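Local coordinates for lysine cyclodeaminase (Streptomyces pristinaespiralis, PDB 5YU3), which probably converts L-lysine to L-pipecolic acid with loss of ammonia, using a bound nicotinamide-adenine-dinucleotide, and belongs to the ornithine cyclodeaminase/mu-crystallin family, at residues H139-I144 and A202-T207; L163-V168 and P195-A200; V128-L133 and H227-A232; Q153-S158 and A184-S189. All blocks are in the same frame, centred on the assembly; numbering follows the deposited sequence.

Interaction 1 of 4, residues H139-I144 and A202-T207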
loop_
_atom_site.group_PDB
_atom_site.type_symbol
_atom_site.label_atom_id
_atom_site.label_comp_id
_atom_site.label_asym_id
_atom_site.label_seq_id
_atom_site.Cartn_x
_atom_site.Cartn_y
_atom_site.Cartn_z
ATOM N N HIS A 139 37.074 -10.530 -12.204
ATOM C CA HIS A 139 37.885 -9.326 -12.272
ATOM C C HIS A 139 37.223 -8.204 -13.062
ATOM O O HIS A 139 37.465 -7.027 -12.767
ATOM C CB HIS A 139 39.266 -9.719 -12.865
ATOM C CG HIS A 139 40.029 -8.612 -13.526
ATOM N ND1 HIS A 139 39.620 -8.007 -14.698
ATOM C CD2 HIS A 139 41.231 -8.064 -13.224
ATOM C CE1 HIS A 139 40.510 -7.097 -15.058
ATOM N NE2 HIS A 139 41.500 -7.116 -14.182
ATOM N N THR A 140 36.366 -8.529 -14.027
ATOM C CA THR A 140 35.753 -7.545 -14.912
ATOM C C THR A 140 34.241 -7.573 -14.755
ATOM O O THR A 140 33.605 -8.593 -15.037
ATOM C CB THR A 140 36.119 -7.814 -16.373
ATOM O OG1 THR A 140 37.525 -7.600 -16.557
ATOM C CG2 THR A 140 35.332 -6.890 -17.293
ATOM N N LEU A 141 33.668 -6.450 -14.341
ATOM C CA LEU A 141 32.222 -6.302 -14.261
ATOM C C LEU A 141 31.718 -5.584 -15.503
ATOM O O LEU A 141 32.346 -4.634 -15.985
ATOM C CB LEU A 141 31.817 -5.523 -13.000
ATOM C CG LEU A 141 30.365 -5.033 -12.885
ATOM C CD1 LEU A 141 29.437 -6.226 -12.686
ATOM C CD2 LEU A 141 30.222 -4.042 -11.720
ATOM N N GLY A 142 30.592 -6.048 -16.029
ATOM C CA GLY A 142 29.873 -5.347 -17.079
ATOM C C GLY A 142 28.607 -4.733 -16.507
ATOM O O GLY A 142 27.932 -5.351 -15.678
ATOM N N LEU A 143 28.300 -3.508 -16.937
ATOM C CA LEU A 143 27.055 -2.840 -16.559
ATOM C C LEU A 143 26.357 -2.365 -17.818
ATOM O O LEU A 143 26.935 -1.603 -18.597
ATOM C CB LEU A 143 27.303 -1.649 -15.617
ATOM C CG LEU A 143 27.944 -1.963 -14.263
ATOM C CD1 LEU A 143 28.267 -0.669 -13.521
ATOM C CD2 LEU A 143 27.067 -2.882 -13.388
ATOM N N ILE A 144 25.118 -2.812 -18.027
ATOM C CA ILE A 144 24.262 -2.274 -19.077
ATOM C C ILE A 144 23.177 -1.455 -18.395
ATOM O O ILE A 144 22.392 -1.996 -17.603
ATOM C CB ILE A 144 23.639 -3.373 -19.951
ATOM C CG1 ILE A 144 24.700 -4.381 -20.404
ATOM C CG2 ILE A 144 22.906 -2.727 -21.134
ATOM C CD1 ILE A 144 25.591 -3.850 -21.469
ATOM N N ALA A 202 33.219 -9.620 -19.966
ATOM C CA ALA A 202 32.888 -9.529 -18.547
ATOM C C ALA A 202 32.845 -10.900 -17.885
ATOM O O ALA A 202 32.440 -11.899 -18.490
ATOM C CB ALA A 202 31.542 -8.821 -18.356
ATOM N N ASP A 203 33.251 -10.935 -16.614
ATOM C CA ASP A 203 33.058 -12.105 -15.765
ATOM C C ASP A 203 31.695 -12.111 -15.083
ATOM O O ASP A 203 31.127 -13.181 -14.828
ATOM C CB ASP A 203 34.140 -12.161 -14.684
ATOM C CG ASP A 203 35.536 -12.227 -15.264
ATOM O OD1 ASP A 203 35.797 -13.157 -16.058
ATOM O OD2 ASP A 203 36.364 -11.349 -14.924
ATOM N N VAL A 204 31.174 -10.936 -14.762
ATOM C CA VAL A 204 29.852 -10.787 -14.167
ATOM C C VAL A 204 29.233 -9.543 -14.789
ATOM O O VAL A 204 29.941 -8.583 -15.098
ATOM C CB VAL A 204 29.955 -10.701 -12.626
ATOM C CG1 VAL A 204 31.028 -9.710 -12.224
ATOM C CG2 VAL A 204 28.602 -10.346 -11.993
ATOM N N ILE A 205 27.926 -9.576 -15.036
ATOM C CA ILE A 205 27.221 -8.449 -15.639
ATOM C C ILE A 205 26.007 -8.148 -14.774
ATOM O O ILE A 205 25.367 -9.074 -14.268
ATOM C CB ILE A 205 26.785 -8.748 -17.094
ATOM C CG1 ILE A 205 28.008 -8.864 -18.014
ATOM C CG2 ILE A 205 25.811 -7.673 -17.632
ATOM C CD1 ILE A 205 27.687 -9.406 -19.412
ATOM N N SER A 206 25.695 -6.864 -14.597
ATOM C CA SER A 206 24.383 -6.437 -14.116
ATOM C C SER A 206 23.703 -5.618 -15.205
ATOM O O SER A 206 24.290 -4.664 -15.729
ATOM C CB SER A 206 24.480 -5.603 -12.819
ATOM O OG SER A 206 24.871 -6.401 -11.728
ATOM N N THR A 207 22.470 -5.989 -15.552
ATOM C CA THR A 207 21.634 -5.169 -16.418
ATOM C C THR A 207 20.609 -4.452 -15.550
ATOM O O THR A 207 19.932 -5.087 -14.738
ATOM C CB THR A 207 20.936 -5.998 -17.510
ATOM O OG1 THR A 207 20.016 -6.929 -16.925
ATOM C CG2 THR A 207 21.965 -6.779 -18.329
#

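Interaction 2 of 4, residues L163-V168 and P195-A200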
loop_
_atom_site.group_PDB
_atom_site.type_symbol
_atom_site.label_atom_id
_atom_site.label_comp_id
_atom_site.label_asym_id
_atom_site.label_seq_id
_atom_site.Cartn_x
_atom_site.Cartn_y
_atom_site.Cartn_z
ATOM N N LEU A 163 36.991 -7.099 -8.051
ATOM C CA LEU A 163 36.805 -6.399 -9.313
ATOM C C LEU A 163 37.919 -5.389 -9.535
ATOM O O LEU A 163 38.255 -4.607 -8.640
ATOM C CB LEU A 163 35.454 -5.686 -9.340
ATOM C CG LEU A 163 34.204 -6.562 -9.260
ATOM C CD1 LEU A 163 32.967 -5.696 -9.418
ATOM C CD2 LEU A 163 34.220 -7.657 -10.325
ATOM N N GLN A 164 38.485 -5.405 -10.740
ATOM C CA GLN A 164 39.496 -4.436 -11.122
ATOM C C GLN A 164 39.014 -3.435 -12.156
ATOM O O GLN A 164 39.590 -2.347 -12.254
ATOM C CB GLN A 164 40.744 -5.150 -11.658
ATOM C CG GLN A 164 41.476 -5.944 -10.587
ATOM C CD GLN A 164 42.415 -5.071 -9.772
ATOM O OE1 GLN A 164 42.781 -5.413 -8.644
ATOM N NE2 GLN A 164 42.810 -3.929 -10.341
ATOM N N ARG A 165 37.973 -3.756 -12.916
ATOM C CA ARG A 165 37.486 -2.812 -13.907
ATOM C C ARG A 165 36.018 -3.073 -14.180
ATOM O O ARG A 165 35.501 -4.169 -13.945
ATOM C CB ARG A 165 38.297 -2.882 -15.208
ATOM C CG ARG A 165 38.090 -4.150 -15.984
ATOM C CD ARG A 165 38.840 -4.100 -17.307
ATOM N NE ARG A 165 38.646 -5.324 -18.077
ATOM C CZ ARG A 165 38.844 -5.416 -19.390
ATOM N NH1 ARG A 165 39.233 -4.348 -20.078
ATOM N NH2 ARG A 165 38.636 -6.567 -20.011
ATOM N N ALA A 166 35.351 -2.032 -14.664
ATOM C CA ALA A 166 33.952 -2.092 -15.064
ATOM C C ALA A 166 33.839 -1.567 -16.486
ATOM O O ALA A 166 34.264 -0.439 -16.769
ATOM C CB ALA A 166 33.068 -1.276 -14.108
ATOM N N LEU A 167 33.289 -2.394 -17.379
ATOM C CA LEU A 167 32.968 -2.011 -18.750
ATOM C C LEU A 167 31.483 -1.678 -18.805
ATOM O O LEU A 167 30.655 -2.522 -18.447
ATOM C CB LEU A 167 33.287 -3.156 -19.711
ATOM C CG LEU A 167 34.707 -3.732 -19.721
ATOM C CD1 LEU A 167 34.789 -4.893 -20.707
ATOM C CD2 LEU A 167 35.723 -2.654 -20.082
ATOM N N VAL A 168 31.139 -0.456 -19.225
ATOM C CA VAL A 168 29.791 0.054 -18.990
ATOM C C VAL A 168 29.184 0.649 -20.255
ATOM O O VAL A 168 29.874 1.226 -21.103
ATOM C CB VAL A 168 29.774 1.092 -17.832
ATOM C CG1 VAL A 168 30.511 0.548 -16.631
ATOM C CG2 VAL A 168 30.376 2.421 -18.262
ATOM N N PRO A 195 27.788 -2.981 -25.877
ATOM C CA PRO A 195 27.276 -4.219 -25.260
ATOM C C PRO A 195 27.927 -5.492 -25.769
ATOM O O PRO A 195 28.140 -6.421 -24.983
ATOM C CB PRO A 195 25.781 -4.166 -25.577
ATOM C CG PRO A 195 25.516 -2.607 -25.865
ATOM C CD PRO A 195 26.642 -2.098 -26.299
ATOM N N ALA A 196 28.260 -5.572 -27.062
ATOM C CA ALA A 196 28.900 -6.785 -27.560
ATOM C C ALA A 196 30.262 -6.996 -26.910
ATOM O O ALA A 196 30.641 -8.133 -26.603
ATOM C CB ALA A 196 29.026 -6.735 -29.089
ATOM N N ARG A 197 31.003 -5.912 -26.663
ATOM C CA ARG A 197 32.286 -6.048 -25.982
ATOM C C ARG A 197 32.089 -6.461 -24.530
ATOM O O ARG A 197 32.848 -7.281 -24.002
ATOM C CB ARG A 197 33.080 -4.741 -26.068
ATOM C CG ARG A 197 34.355 -4.784 -25.235
ATOM C CD ARG A 197 35.394 -3.714 -25.587
ATOM N NE ARG A 197 36.589 -3.951 -24.782
ATOM C CZ ARG A 197 37.159 -3.069 -23.968
ATOM N NH1 ARG A 197 36.675 -1.840 -23.859
ATOM N NH2 ARG A 197 38.233 -3.418 -23.271
ATOM N N ILE A 198 31.070 -5.904 -23.874
ATOM C CA ILE A 198 30.773 -6.278 -22.495
ATOM C C ILE A 198 30.433 -7.759 -22.412
ATOM O O ILE A 198 30.930 -8.477 -21.535
ATOM C CB ILE A 198 29.636 -5.393 -21.947
ATOM C CG1 ILE A 198 30.107 -3.934 -21.837
ATOM C CG2 ILE A 198 29.137 -5.918 -20.598
ATOM C CD1 ILE A 198 28.983 -2.942 -21.533
ATOM N N ALA A 199 29.601 -8.244 -23.342
ATOM C CA ALA A 199 29.256 -9.664 -23.374
ATOM C C ALA A 199 30.498 -10.537 -23.528
ATOM O O ALA A 199 30.634 -11.562 -22.850
ATOM C CB ALA A 199 28.262 -9.929 -24.505
ATOM N N ALA A 200 31.436 -10.127 -24.388
ATOM C CA ALA A 200 32.611 -10.955 -24.646
ATOM C C ALA A 200 33.598 -10.960 -23.483
ATOM O O ALA A 200 34.275 -11.972 -23.260
ATOM C CB ALA A 200 33.319 -10.489 -25.922
#

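Interaction 3 of 4, residues V128-L133 and H227-A232. With NA (sodium ion), chain E.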
loop_
_atom_site.group_PDB
_atom_site.type_symbol
_atom_site.label_atom_id
_atom_site.label_comp_id
_atom_site.label_asym_id
_atom_site.label_seq_id
_atom_site.Cartn_x
_atom_site.Cartn_y
_atom_site.Cartn_z
ATOM N N VAL A 128 24.678 -10.973 -2.961
ATOM C CA VAL A 128 24.395 -12.301 -2.415
ATOM C C VAL A 128 24.385 -13.344 -3.527
ATOM O O VAL A 128 24.980 -14.426 -3.396
ATOM C CB VAL A 128 23.058 -12.297 -1.650
ATOM C CG1 VAL A 128 22.671 -13.715 -1.224
ATOM C CG2 VAL A 128 23.160 -11.393 -0.435
ATOM N N ALA A 129 23.689 -13.048 -4.624
ATOM C CA ALA A 129 23.596 -14.013 -5.720
ATOM C C ALA A 129 24.943 -14.225 -6.392
ATOM O O ALA A 129 25.269 -15.348 -6.796
ATOM C CB ALA A 129 22.585 -13.548 -6.766
ATOM N N SER A 130 25.720 -13.150 -6.552
ATOM C CA SER A 130 26.980 -13.257 -7.283
ATOM C C SER A 130 28.049 -13.955 -6.458
ATOM O O SER A 130 28.930 -14.618 -7.019
ATOM C CB SER A 130 27.456 -11.874 -7.717
ATOM O OG SER A 130 26.526 -11.244 -8.578
ATOM N N ARG A 131 28.001 -13.825 -5.132
ATOM C CA ARG A 131 28.895 -14.619 -4.304
ATOM C C ARG A 131 28.672 -16.106 -4.547
ATOM O O ARG A 131 29.629 -16.891 -4.571
ATOM C CB ARG A 131 28.684 -14.264 -2.830
ATOM C CG ARG A 131 29.900 -14.449 -1.962
ATOM C CD ARG A 131 29.761 -13.583 -0.723
ATOM N NE ARG A 131 28.400 -13.682 -0.207
ATOM C CZ ARG A 131 27.986 -13.126 0.926
ATOM N NH1 ARG A 131 28.837 -12.414 1.669
ATOM N NH2 ARG A 131 26.720 -13.283 1.311
ATOM N N LEU A 132 27.415 -16.508 -4.753
ATOM C CA LEU A 132 27.099 -17.914 -4.980
ATOM C C LEU A 132 27.426 -18.372 -6.399
ATOM O O LEU A 132 27.786 -19.541 -6.595
ATOM C CB LEU A 132 25.614 -18.177 -4.705
ATOM C CG LEU A 132 25.176 -18.298 -3.237
ATOM C CD1 LEU A 132 23.717 -17.897 -3.089
ATOM C CD2 LEU A 132 25.399 -19.707 -2.716
ATOM N N LEU A 133 27.289 -17.493 -7.401
ATOM C CA LEU A 133 27.225 -17.933 -8.793
ATOM C C LEU A 133 28.250 -17.298 -9.721
ATOM O O LEU A 133 28.363 -17.739 -10.875
ATOM C CB LEU A 133 25.818 -17.670 -9.363
ATOM C CG LEU A 133 24.707 -18.513 -8.730
ATOM C CD1 LEU A 133 23.325 -18.051 -9.178
ATOM C CD2 LEU A 133 24.910 -19.985 -9.067
ATOM N N HIS A 227 31.862 -18.898 -17.847
ATOM C CA HIS A 227 31.510 -18.785 -16.434
ATOM C C HIS A 227 30.642 -17.575 -16.121
ATOM O O HIS A 227 30.378 -17.319 -14.940
ATOM C CB HIS A 227 32.779 -18.710 -15.594
ATOM C CG HIS A 227 33.678 -17.579 -15.982
ATOM N ND1 HIS A 227 34.578 -17.668 -17.026
ATOM C CD2 HIS A 227 33.795 -16.322 -15.490
ATOM C CE1 HIS A 227 35.222 -16.520 -17.148
ATOM N NE2 HIS A 227 34.770 -15.687 -16.224
ATOM N N LEU A 228 30.203 -16.829 -17.137
ATOM C CA LEU A 228 29.511 -15.558 -16.915
ATOM C C LEU A 228 28.335 -15.707 -15.953
ATOM O O LEU A 228 27.538 -16.648 -16.057
ATOM C CB LEU A 228 29.019 -14.989 -18.253
ATOM C CG LEU A 228 28.077 -13.775 -18.175
ATOM C CD1 LEU A 228 28.792 -12.568 -17.533
ATOM C CD2 LEU A 228 27.533 -13.398 -19.534
ATOM N N HIS A 229 28.244 -14.777 -15.003
ATOM C CA HIS A 229 27.050 -14.606 -14.185
ATOM C C HIS A 229 26.409 -13.257 -14.482
ATOM O O HIS A 229 27.098 -12.231 -14.506
ATOM C CB HIS A 229 27.361 -14.687 -12.691
ATOM C CG HIS A 229 26.171 -14.369 -11.852
ATOM N ND1 HIS A 229 25.051 -15.172 -11.833
ATOM C CD2 HIS A 229 25.893 -13.308 -11.052
ATOM C CE1 HIS A 229 24.139 -14.632 -11.039
ATOM N NE2 HIS A 229 24.628 -13.505 -10.548
ATOM N N ILE A 230 25.090 -13.253 -14.676
ATOM C CA ILE A 230 24.345 -12.030 -14.952
ATOM C C ILE A 230 23.362 -11.790 -13.817
ATOM O O ILE A 230 22.579 -12.685 -13.478
ATOM C CB ILE A 230 23.579 -12.099 -16.284
ATOM C CG1 ILE A 230 24.511 -12.468 -17.441
ATOM C CG2 ILE A 230 22.858 -10.755 -16.543
ATOM C CD1 ILE A 230 23.771 -12.647 -18.773
ATOM N N ASN A 231 23.389 -10.581 -13.246
ATOM C CA ASN A 231 22.298 -10.109 -12.394
ATOM C C ASN A 231 21.350 -9.317 -13.283
ATOM O O ASN A 231 21.693 -8.226 -13.752
ATOM C CB ASN A 231 22.816 -9.251 -11.235
ATOM C CG ASN A 231 23.887 -9.945 -10.429
ATOM O OD1 ASN A 231 23.624 -10.920 -9.723
ATOM N ND2 ASN A 231 25.117 -9.442 -10.530
ATOM N N ALA A 232 20.175 -9.884 -13.557
ATOM C CA ALA A 232 19.164 -9.225 -14.380
ATOM C C ALA A 232 18.264 -8.430 -13.440
ATOM O O ALA A 232 17.403 -8.989 -12.758
ATOM C CB ALA A 232 18.389 -10.256 -15.195
HETATM NA NA NA E . 14.702 -9.000 -13.637
#

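Interaction 4 of 4, residues Q153-S158 and A184-S189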
loop_
_atom_site.group_PDB
_atom_site.type_symbol
_atom_site.label_atom_id
_atom_site.label_comp_id
_atom_site.label_asym_id
_atom_site.label_seq_id
_atom_site.Cartn_x
_atom_site.Cartn_y
_atom_site.Cartn_z
ATOM N N GLN A 153 24.959 -1.449 -7.787
ATOM C CA GLN A 153 25.410 -2.726 -8.335
ATOM C C GLN A 153 26.930 -2.798 -8.307
ATOM O O GLN A 153 27.509 -3.760 -7.787
ATOM C CB GLN A 153 24.895 -2.916 -9.770
ATOM C CG GLN A 153 23.371 -3.084 -9.898
ATOM C CD GLN A 153 22.880 -4.372 -9.274
ATOM O OE1 GLN A 153 23.357 -5.461 -9.614
ATOM N NE2 GLN A 153 21.933 -4.259 -8.337
ATOM N N LEU A 154 27.591 -1.777 -8.859
ATOM C CA LEU A 154 29.052 -1.744 -8.845
ATOM C C LEU A 154 29.583 -1.728 -7.413
ATOM O O LEU A 154 30.498 -2.485 -7.073
ATOM C CB LEU A 154 29.555 -0.528 -9.624
ATOM C CG LEU A 154 31.044 -0.226 -9.397
ATOM C CD1 LEU A 154 31.897 -1.415 -9.813
ATOM C CD2 LEU A 154 31.458 0.996 -10.161
ATOM N N HIS A 155 28.981 -0.917 -6.542
ATOM C CA HIS A 155 29.499 -0.807 -5.184
ATOM C C HIS A 155 29.392 -2.136 -4.445
ATOM O O HIS A 155 30.386 -2.646 -3.916
ATOM C CB HIS A 155 28.766 0.303 -4.426
ATOM C CG HIS A 155 29.238 0.461 -3.017
ATOM N ND1 HIS A 155 28.406 0.836 -1.983
ATOM C CD2 HIS A 155 30.466 0.285 -2.472
ATOM C CE1 HIS A 155 29.106 0.890 -0.862
ATOM N NE2 HIS A 155 30.358 0.557 -1.130
ATOM N N ALA A 156 28.189 -2.730 -4.416
ATOM C CA ALA A 156 28.010 -3.997 -3.705
ATOM C C ALA A 156 28.911 -5.093 -4.268
ATOM O O ALA A 156 29.539 -5.844 -3.516
ATOM C CB ALA A 156 26.546 -4.438 -3.770
ATOM N N LEU A 157 28.958 -5.229 -5.596
ATOM C CA LEU A 157 29.759 -6.306 -6.170
ATOM C C LEU A 157 31.240 -6.109 -5.879
ATOM O O LEU A 157 31.961 -7.091 -5.661
ATOM C CB LEU A 157 29.509 -6.412 -7.677
ATOM C CG LEU A 157 28.082 -6.881 -7.980
ATOM C CD1 LEU A 157 27.758 -6.716 -9.462
ATOM C CD2 LEU A 157 27.875 -8.318 -7.517
ATOM N N SER A 158 31.702 -4.854 -5.837
ATOM C CA SER A 158 33.102 -4.589 -5.516
ATOM C C SER A 158 33.455 -4.987 -4.087
ATOM O O SER A 158 34.641 -5.170 -3.791
ATOM C CB SER A 158 33.443 -3.109 -5.756
ATOM O OG SER A 158 32.999 -2.288 -4.672
ATOM N N ALA A 184 33.602 6.674 -8.807
ATOM C CA ALA A 184 35.016 6.855 -8.474
ATOM C C ALA A 184 35.361 6.330 -7.086
ATOM O O ALA A 184 36.422 5.717 -6.892
ATOM C CB ALA A 184 35.384 8.338 -8.588
ATOM N N PHE A 185 34.479 6.553 -6.106
ATOM C CA PHE A 185 34.793 6.204 -4.724
ATOM C C PHE A 185 35.071 4.720 -4.545
ATOM O O PHE A 185 35.769 4.344 -3.597
ATOM C CB PHE A 185 33.656 6.646 -3.781
ATOM C CG PHE A 185 32.459 5.712 -3.764
ATOM C CD1 PHE A 185 31.441 5.856 -4.692
ATOM C CD2 PHE A 185 32.348 4.710 -2.802
ATOM C CE1 PHE A 185 30.332 5.003 -4.678
ATOM C CE2 PHE A 185 31.238 3.848 -2.789
ATOM C CZ PHE A 185 30.238 4.005 -3.727
ATOM N N THR A 186 34.548 3.866 -5.441
ATOM C CA THR A 186 34.739 2.426 -5.310
ATOM C C THR A 186 36.145 1.989 -5.670
ATOM O O THR A 186 36.543 0.875 -5.304
ATOM C CB THR A 186 33.770 1.665 -6.216
ATOM O OG1 THR A 186 34.088 1.956 -7.585
ATOM C CG2 THR A 186 32.325 2.079 -5.933
ATOM N N GLY A 187 36.882 2.811 -6.408
ATOM C CA GLY A 187 38.203 2.433 -6.858
ATOM C C GLY A 187 38.227 1.478 -8.034
ATOM O O GLY A 187 39.315 1.026 -8.421
ATOM N N VAL A 188 37.073 1.135 -8.600
ATOM C CA VAL A 188 37.013 0.259 -9.769
ATOM C C VAL A 188 37.084 1.132 -11.016
ATOM O O VAL A 188 36.235 2.007 -11.221
ATOM C CB VAL A 188 35.733 -0.596 -9.760
ATOM C CG1 VAL A 188 35.658 -1.461 -11.023
ATOM C CG2 VAL A 188 35.670 -1.464 -8.517
ATOM N N SER A 189 38.100 0.911 -11.853
ATOM C CA SER A 189 38.241 1.748 -13.037
ATOM C C SER A 189 37.097 1.475 -14.006
ATOM O O SER A 189 36.668 0.331 -14.181
ATOM C CB SER A 189 39.585 1.500 -13.723
ATOM O OG SER A 189 39.672 0.157 -14.136
HETATM O O HOH W 1 34.847 -0.819 -3.350
#

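Interaction 1 of 4, residues H139-I144 and A202-T207
Strands 140-144 and 204-207 run side by side in the middle of the parallel sheet of the dinucleotide-binding domain, and Gly142, paired with Ile205, bonds the residues before and after it. Its N donates a hydrogen bond to Val204 O at 2.8 Å, while Gly142 O accepts one from Ser206 N at 2.9 Å. Ile144 N then reaches Ser206 O at 3.1 Å. At the opening end a side chain joins in: Asp203 N bonds Thr140 O at 2.8 Å, and Asp203 OD2 accepts from both His139 N and Thr140 N, the first from above the carboxylate plane, the second on its anti side and somewhat tilted. Asp203 OD1 is held in turn by Arg225 and His227, so the carboxylate is gripped at both oxygens. On one face, Leu141 CD1 sits 3.9 Å from Val204 CG1; turning CG anti to the backbone N (chi1 168°) brings that branch over the neighbouring strand. On the other face Ile198 packs against Ile144 and Ile205, and Ile144 and Thr207 lie alongside each other, Ile144 CB 4.1 Å from Thr207 CG2. Ile144 also touches the bound dinucleotide at the carboxyl end of its strand, the place where a Rossmann-type fold receives its cofactor.

Interaction 2 of 4, residues L163-V168 and P195-A200
Leu167 on strand 165-168 and Ile198 on helix 195-200 form the apolar centre of this strand-helix packing, where a helix lies against one face of the Rossmann-type parallel sheet. The two segments run roughly antiparallel, their axes 143° apart and 8.4 Å at closest approach. Ile198 presents its CG1-CD1 branch to the strand: CG1 lies 3.9 Å from Leu167 CB, and CD1 reaches on over the backbone to Leu167 O and the carbonyl carbon of Val168. With CG1 anti to the carbonyl carbon (chi1 -66°) and the chain extended beyond it, the methyl end is carried across to the strand. Farther out, toward the partly exposed side, Arg197 crosses Leu167 at about a right angle, and Leu167 CD2 rests over one face of its guanidinium, 4.0 Å from Arg197 NH1. The other methyl of the same leucine, CD1, sits over the centre of the Arg165 guanidinium, 4.2 Å above its plane, so the two methyls of one leucine each face a guanidinium. Those two arginine side chains also cross nearly at right angles, with guanidinium planes 68° apart. Their like charges are probably offset by acids close by: Glu201 makes salt bridges with both Arg165 and Arg197, and Glu191 makes one with Arg197 plus a long, weak ion pair with Arg165. Thr140 takes a further bond from Arg165 NE, tying this arginine to the next strand. Between the two guanidinium groups, Arg165 NH1 comes to 3.5 Å from Arg197 NH2, a meeting of two donors without a hydrogen bond.

Interaction 3 of 4, residues V128-L133 and H227-A232
His229 has its CG anti to the backbone N (chi1 174°), which swings the imidazole across to helix 128-133, and Asn231 has its CG anti to the carbonyl carbon (chi1 -54°), which carries the amide to the same helix. Strand 229-232 belongs to the parallel sheet of the Rossmann-type domain, and the helix packs on it nearly antiparallel, at 162°. Ser130 is where the two side chains converge. Its OG accepts from Asn231 ND2 at 3.0 Å, almost exactly in the amide plane, and also lies at the edge of the imidazole, 3.3 Å from His229 CD2. Ser126 O, one turn back in the helix, also bonds this hydroxyl, and Ser206 on the adjoining strand also hydrogen-bonds Asn231 ND2. His229 NE2 donates to Asn231 OD1 at 2.9 Å from above the carbonyl plane, and with ND1 bonded to Ser297 the ring is held at both nitrogens. Leu133 CB comes obliquely to the ring, 3.6 Å from His229 ND1. Beyond the helix contact, the strand ends at a metal site completed by Gly234, Asp300 and Ser301: Ala232 O binds the sodium ion at 2.8 Å.

Interaction 4 of 4, residues Q153-S158 and A184-S189
Phe185 points its ring edge at the face of His155 in a T-shaped pair, centroids 5.0 Å apart and planes at 67°. Phe185 CE2 does the touching, 3.7 Å from His155 CD2 and offset toward the rim of the imidazole. Thr186 CG2 lies over the centre of one face of the Phe185 ring and 4.1 Å from His155 CA. Leu154 and Val188 slide past each other in opposite directions, with Leu154 CD1 3.9 Å from Val188 CB, while Val188 CG2 meets Ser158 CB. Together these contacts seat the connection that follows helix 179-183 and leads into edge strand 189-192 on helix 148-160, the helix that comes directly after the first strand of the Rossmann-type domain. An ST turn shapes that connection: Thr186 OG1 accepts from Val188 N at 3.3 Å, and the same hydroxyl bonds to Ala183 O. Ser158 OG donates back to His155 O one helical turn earlier, 2.7 Å away, since its chi1 of 80° sets the oxygen between the backbone N and the carbonyl carbon. A water bridges the two segments, donating to Ser158 OG and to Thr186 O. Further out, Arg20 makes a cation-pi contact with Phe185, Asp21 bonds His155 NE2, and Tyr341 of the second subunit bonds His155 ND1 and brings its own ring against the imidazole.

Overall arrangement
All four contacts belong to the same Rossmann-type domain. Interaction 1 is the strand pairing at the heart of its sheet, and interactions 2 and 3 set helices against neighbouring strands, 165-168 next to 140-144 and 229-232 next to 204-207. Interaction 4 instead joins a helix to the approach to an edge strand; it is partly buried and reaches the second subunit. Chemistry follows place: backbone bonds dominate interaction 1, a buried polar network interaction 3, leucine and isoleucine flanked by partly exposed arginines interaction 2, and rings with a bridging water interaction 4. Leu141 packs on Leu154, linking interactions 1 and 4, while Ile198 of interaction 2 packs on Gly142.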